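Local coordinates for protein Epf (PDB 4ES8) that acts as a cell-surface adhesin of Streptococcus pyogenes, attaching to cells through an N-terminal domain that contains a carbohydrate-binding module, at residues E150-E162 / K174-M186. Sequence-based numbering, arbitrary orientation. Where two conformers were deposited one is given.
Sequences ESKYASNVKIEGE and KTISFRTLKEGPM. With NA (sodium ion), chain F.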
loop_
_atom_site.group_PDB
_atom_site.type_symbol
_atom_site.label_atom_id
_atom_site.label_comp_id
_atom_site.label_asym_id
_atom_site.label_seq_id
_atom_site.Cartn_x
_atom_site.Cartn_y
_atom_site.Cartn_z
ATOM N N GLU A 150 -13.583 -4.033 -0.268
ATOM C CA GLU A 150 -12.263 -3.926 0.367
ATOM C C GLU A 150 -11.514 -5.251 0.385
ATOM O O GLU A 150 -10.310 -5.267 0.113
ATOM C CB GLU A 150 -12.428 -3.421 1.799
ATOM C CG GLU A 150 -11.127 -3.244 2.573
ATOM C CD GLU A 150 -11.360 -2.667 3.949
ATOM O OE1 GLU A 150 -12.139 -3.283 4.728
ATOM O OE2 GLU A 150 -10.759 -1.604 4.250
ATOM N N SER A 151 -12.213 -6.358 0.707
ATOM C CA SER A 151 -11.544 -7.641 0.843
ATOM C C SER A 151 -11.033 -8.215 -0.489
ATOM O O SER A 151 -10.352 -9.243 -0.467
ATOM C CB SER A 151 -12.428 -8.648 1.561
ATOM O OG SER A 151 -13.595 -8.883 0.797
ATOM N N LYS A 152 -11.347 -7.576 -1.622
ATOM C CA LYS A 152 -10.783 -7.972 -2.914
ATOM C C LYS A 152 -9.400 -7.359 -3.113
ATOM O O LYS A 152 -8.619 -7.869 -3.932
ATOM C CB LYS A 152 -11.675 -7.460 -4.078
ATOM C CG LYS A 152 -13.072 -8.051 -4.153
ATOM C CD LYS A 152 -13.838 -7.329 -5.264
ATOM C CE LYS A 152 -15.294 -7.720 -5.336
ATOM N NZ LYS A 152 -16.006 -6.970 -6.403
ATOM N N TYR A 153 -9.084 -6.255 -2.381
ATOM C CA TYR A 153 -7.834 -5.507 -2.601
ATOM C C TYR A 153 -6.843 -5.577 -1.454
ATOM O O TYR A 153 -5.639 -5.455 -1.692
ATOM C CB TYR A 153 -8.154 -4.029 -2.894
ATOM C CG TYR A 153 -9.268 -3.865 -3.906
ATOM C CD1 TYR A 153 -9.075 -4.190 -5.249
ATOM C CD2 TYR A 153 -10.529 -3.433 -3.516
ATOM C CE1 TYR A 153 -10.104 -4.060 -6.180
ATOM C CE2 TYR A 153 -11.571 -3.308 -4.436
ATOM C CZ TYR A 153 -11.355 -3.629 -5.768
ATOM O OH TYR A 153 -12.370 -3.494 -6.685
ATOM N N ALA A 154 -7.326 -5.735 -0.217
ATOM C CA ALA A 154 -6.451 -5.729 0.924
ATOM C C ALA A 154 -6.861 -6.749 1.943
ATOM O O ALA A 154 -8.059 -7.035 2.115
ATOM C CB ALA A 154 -6.506 -4.337 1.566
ATOM N N SER A 155 -5.850 -7.290 2.619
ATOM C CA SER A 155 -6.049 -8.134 3.779
ATOM C C SER A 155 -5.401 -7.488 5.004
ATOM O O SER A 155 -4.576 -6.548 4.893
ATOM C CB SER A 155 -5.474 -9.527 3.557
ATOM O OG SER A 155 -4.061 -9.458 3.517
ATOM N N ASN A 156 -5.791 -7.979 6.197
ATOM C CA ASN A 156 -5.169 -7.569 7.460
ATOM C C ASN A 156 -5.251 -6.052 7.684
ATOM O O ASN A 156 -4.304 -5.459 8.228
ATOM C CB ASN A 156 -3.696 -8.029 7.484
ATOM C CG ASN A 156 -3.531 -9.507 7.174
ATOM O OD1 ASN A 156 -3.948 -10.372 7.936
ATOM N ND2 ASN A 156 -2.941 -9.834 6.035
ATOM N N VAL A 157 -6.370 -5.416 7.283
ATOM C CA VAL A 157 -6.498 -3.955 7.484
ATOM C C VAL A 157 -6.611 -3.666 8.962
ATOM O O VAL A 157 -7.389 -4.331 9.672
ATOM C CB VAL A 157 -7.693 -3.369 6.714
ATOM C CG1 VAL A 157 -7.797 -1.852 6.942
ATOM C CG2 VAL A 157 -7.596 -3.697 5.222
ATOM N N LYS A 158 -5.832 -2.686 9.443
ATOM C CA LYS A 158 -5.853 -2.351 10.862
ATOM C C LYS A 158 -5.635 -0.866 11.057
ATOM O O LYS A 158 -4.628 -0.325 10.589
ATOM C CB LYS A 158 -4.775 -3.151 11.639
ATOM C CG LYS A 158 -4.632 -2.794 13.128
ATOM C CD LYS A 158 -3.536 -3.625 13.813
ATOM C CE LYS A 158 -3.324 -3.259 15.278
ATOM N NZ LYS A 158 -2.267 -4.119 15.889
ATOM N N ILE A 159 -6.544 -0.227 11.794
ATOM C CA ILE A 159 -6.371 1.166 12.207
ATOM C C ILE A 159 -5.803 1.123 13.613
ATOM O O ILE A 159 -6.433 0.497 14.493
ATOM C CB ILE A 159 -7.649 2.046 12.177
ATOM C CG1 ILE A 159 -8.495 1.905 10.877
ATOM C CG2 ILE A 159 -7.282 3.514 12.472
ATOM C CD1 ILE A 159 -9.943 2.373 11.094
ATOM N N GLU A 160 -4.649 1.774 13.860
ATOM C CA GLU A 160 -4.136 1.757 15.232
ATOM C C GLU A 160 -5.144 2.406 16.163
ATOM O O GLU A 160 -5.596 3.535 15.914
ATOM C CB GLU A 160 -2.769 2.476 15.362
ATOM C CG GLU A 160 -1.661 1.774 14.595
ATOM C CD GLU A 160 -1.355 0.371 15.093
ATOM O OE1 GLU A 160 -1.081 0.219 16.307
ATOM O OE2 GLU A 160 -1.429 -0.578 14.280
ATOM N N GLY A 161 -5.500 1.673 17.229
ATOM C CA GLY A 161 -6.369 2.199 18.284
ATOM C C GLY A 161 -7.844 2.376 17.984
ATOM O O GLY A 161 -8.581 2.880 18.834
ATOM N N GLU A 162 -8.285 2.033 16.763
ATOM C CA GLU A 162 -9.690 2.232 16.351
ATOM C C GLU A 162 -10.225 1.101 15.522
ATOM O O GLU A 162 -9.473 0.246 15.035
ATOM C CB GLU A 162 -9.858 3.493 15.464
ATOM C CG GLU A 162 -8.893 4.598 15.716
ATOM C CD GLU A 162 -9.355 5.972 15.309
ATOM O OE1 GLU A 162 -9.996 6.138 14.247
ATOM O OE2 GLU A 162 -8.962 6.908 16.028
ATOM N N LYS A 174 -3.671 9.539 12.324
ATOM C CA LYS A 174 -4.156 8.179 12.139
ATOM C C LYS A 174 -3.109 7.328 11.439
ATOM O O LYS A 174 -2.339 7.838 10.603
ATOM C CB LYS A 174 -5.436 8.198 11.279
ATOM C CG LYS A 174 -6.583 9.037 11.864
ATOM C CD LYS A 174 -7.045 8.571 13.267
ATOM C CE LYS A 174 -8.105 9.519 13.767
ATOM N NZ LYS A 174 -8.415 9.251 15.207
ATOM N N THR A 175 -3.124 6.030 11.728
ATOM C CA THR A 175 -2.241 5.058 11.083
ATOM C C THR A 175 -3.068 3.872 10.674
ATOM O O THR A 175 -3.822 3.338 11.499
ATOM C CB THR A 175 -1.100 4.624 12.024
ATOM O OG1 THR A 175 -0.350 5.758 12.472
ATOM C CG2 THR A 175 -0.162 3.589 11.365
ATOM N N ILE A 176 -2.937 3.448 9.394
ATOM C CA ILE A 176 -3.651 2.286 8.865
ATOM C C ILE A 176 -2.655 1.401 8.177
ATOM O O ILE A 176 -1.903 1.894 7.337
ATOM C CB ILE A 176 -4.800 2.671 7.904
ATOM C CG1 ILE A 176 -5.823 3.603 8.599
ATOM C CG2 ILE A 176 -5.482 1.403 7.319
ATOM C CD1 ILE A 176 -6.924 4.181 7.682
ATOM N N SER A 177 -2.616 0.107 8.538
ATOM C CA SER A 177 -1.694 -0.804 7.870
ATOM C C SER A 177 -2.510 -1.878 7.157
ATOM O O SER A 177 -3.636 -2.168 7.570
ATOM C CB SER A 177 -0.709 -1.419 8.859
ATOM O OG SER A 177 -1.353 -2.137 9.897
ATOM N N PHE A 178 -1.965 -2.426 6.064
ATOM C CA PHE A 178 -2.661 -3.461 5.317
ATOM C C PHE A 178 -1.674 -4.177 4.434
ATOM O O PHE A 178 -0.579 -3.670 4.172
ATOM C CB PHE A 178 -3.824 -2.903 4.469
ATOM C CG PHE A 178 -3.388 -2.016 3.332
ATOM C CD1 PHE A 178 -3.021 -0.690 3.559
ATOM C CD2 PHE A 178 -3.321 -2.507 2.032
ATOM C CE1 PHE A 178 -2.596 0.125 2.502
ATOM C CE2 PHE A 178 -2.905 -1.686 0.976
ATOM C CZ PHE A 178 -2.552 -0.375 1.220
ATOM N N ARG A 179 -2.096 -5.329 3.934
ATOM C CA ARG A 179 -1.322 -6.105 2.959
ATOM C C ARG A 179 -2.084 -6.134 1.642
ATOM O O ARG A 179 -3.302 -6.372 1.639
ATOM C CB ARG A 179 -1.106 -7.549 3.478
ATOM C CG ARG A 179 -0.367 -8.451 2.504
ATOM C CD ARG A 179 0.057 -9.763 3.174
ATOM N NE ARG A 179 1.228 -9.511 4.021
ATOM C CZ ARG A 179 1.856 -10.430 4.750
ATOM N NH1 ARG A 179 1.423 -11.686 4.769
ATOM N NH2 ARG A 179 2.926 -10.099 5.460
ATOM N N THR A 180 -1.394 -5.918 0.504
ATOM C CA THR A 180 -2.107 -5.976 -0.777
ATOM C C THR A 180 -2.385 -7.412 -1.264
ATOM O O THR A 180 -1.567 -8.333 -1.061
ATOM C CB THR A 180 -1.283 -5.297 -1.843
ATOM O OG1 THR A 180 0.034 -5.898 -1.856
ATOM C CG2 THR A 180 -1.207 -3.787 -1.634
ATOM N N LEU A 181 -3.517 -7.573 -1.960
ATOM C CA LEU A 181 -3.897 -8.847 -2.593
ATOM C C LEU A 181 -3.614 -8.807 -4.097
ATOM O O LEU A 181 -3.661 -9.852 -4.769
ATOM C CB LEU A 181 -5.392 -9.164 -2.331
ATOM C CG LEU A 181 -5.731 -9.405 -0.857
ATOM C CD1 LEU A 181 -7.216 -9.584 -0.648
ATOM C CD2 LEU A 181 -4.927 -10.592 -0.244
ATOM N N LYS A 182 -3.391 -7.600 -4.645
ATOM C CA LYS A 182 -3.135 -7.380 -6.067
ATOM C C LYS A 182 -1.952 -6.452 -6.276
ATOM O O LYS A 182 -1.563 -5.752 -5.347
ATOM C CB LYS A 182 -4.365 -6.701 -6.730
ATOM C CG LYS A 182 -5.693 -7.452 -6.631
ATOM C CD LYS A 182 -6.805 -6.689 -7.342
ATOM C CE LYS A 182 -8.079 -7.498 -7.430
ATOM N NZ LYS A 182 -9.015 -6.937 -8.438
ATOM N N GLU A 183 -1.436 -6.417 -7.505
ATOM C CA GLU A 183 -0.458 -5.438 -7.978
ATOM C C GLU A 183 -1.229 -4.265 -8.577
ATOM O O GLU A 183 -2.246 -4.481 -9.252
ATOM C CB GLU A 183 0.473 -6.040 -9.041
ATOM C CG GLU A 183 1.457 -5.021 -9.604
ATOM C CD GLU A 183 2.383 -5.570 -10.665
ATOM O OE1 GLU A 183 2.955 -6.658 -10.436
ATOM O OE2 GLU A 183 2.525 -4.924 -11.726
ATOM N N GLY A 184 -0.709 -3.058 -8.430
ATOM C CA GLY A 184 -1.332 -1.902 -9.055
ATOM C C GLY A 184 -1.752 -0.837 -8.069
ATOM O O GLY A 184 -1.709 -1.047 -6.848
ATOM N N PRO A 185 -2.181 0.317 -8.600
ATOM C CA PRO A 185 -2.616 1.409 -7.712
ATOM C C PRO A 185 -3.883 1.037 -6.954
ATOM O O PRO A 185 -4.733 0.296 -7.468
ATOM C CB PRO A 185 -2.903 2.575 -8.678
ATOM C CG PRO A 185 -3.185 1.912 -10.008
ATOM C CD PRO A 185 -2.299 0.690 -10.030
ATOM N N MET A 186 -3.981 1.550 -5.732
ATOM C CA MET A 186 -5.158 1.380 -4.885
ATOM C C MET A 186 -5.563 2.737 -4.345
ATOM O O MET A 186 -5.046 3.750 -4.809
ATOM C CB MET A 186 -4.871 0.383 -3.757
ATOM C CG MET A 186 -4.737 -1.047 -4.265
ATOM S SD MET A 186 -4.511 -2.233 -2.943
ATOM C CE MET A 186 -5.949 -2.134 -2.205
HETATM NA NA NA F . -8.790 -4.444 12.215
HETATM O O HOH W 1 -4.111 -4.957 -3.921
HETATM O O HOH W 2 -2.085 -4.803 9.390
HETATM O O HOH W 3 -1.945 -0.161 11.714
HETATM O O HOH W 4 -8.709 -1.619 13.034
HETATM O O HOH W 5 -4.664 5.546 14.212
HETATM O O HOH W 6 -10.482 -3.667 10.953
#
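Lys158 O takes the backbone N-H of Ser177 at 2.9 Å and a proton from a water, which also donates to Glu160 OE2 and accepts from Ser177 OG. In the conformer given, a second water donates to both Ser177 OG and Asn156 O. Lys158 N returns a bond to Ser177 O, and Glu160 N bonds Thr175 O; strand segments 157-159 and 174-180 run antiparallel, their axes at 169°. Between Lys158 and Ser155 the register shifts by one residue, a beta bulge; Ser155 and Arg179 then exchange two N-H...O bonds. The ladder ends where Leu181 N bonds Tyr153 O.

On the buried side Ile159 and Ile176 lie alongside each other, CG1 to CG1 at 3.9 Å. Val157 bridges two neighbours: CG1 touches Ile176 CG2, while CG2, anti to the carbonyl carbon, rests on Phe178 CB. Ala154 CB meets the Phe178 ring at CD2, 3.7 Å away. On the other side Asn156 ND2 runs beside the Arg179 chain, whose guanidinium goes on to Asp113.

Glu162, closing the type II turn from Ile159, forms a salt bridge through OE2 with Lys174 NZ, met on the syn side 22° out of the carboxylate plane; Arg169 holds the other carboxylate oxygen. A sodium ion sits on Val157 O at 2.9 Å, with two waters.

This bulged antiparallel pairing borders a beta-sandwich, consistent with a carbohydrate-binding module: strand 154-159 is outermost in its sheet, strand 172-180 joins it to strand 113-123, and Tyr131 of strand 127-135 packs against Ile176 and Lys174 from the facing sheet.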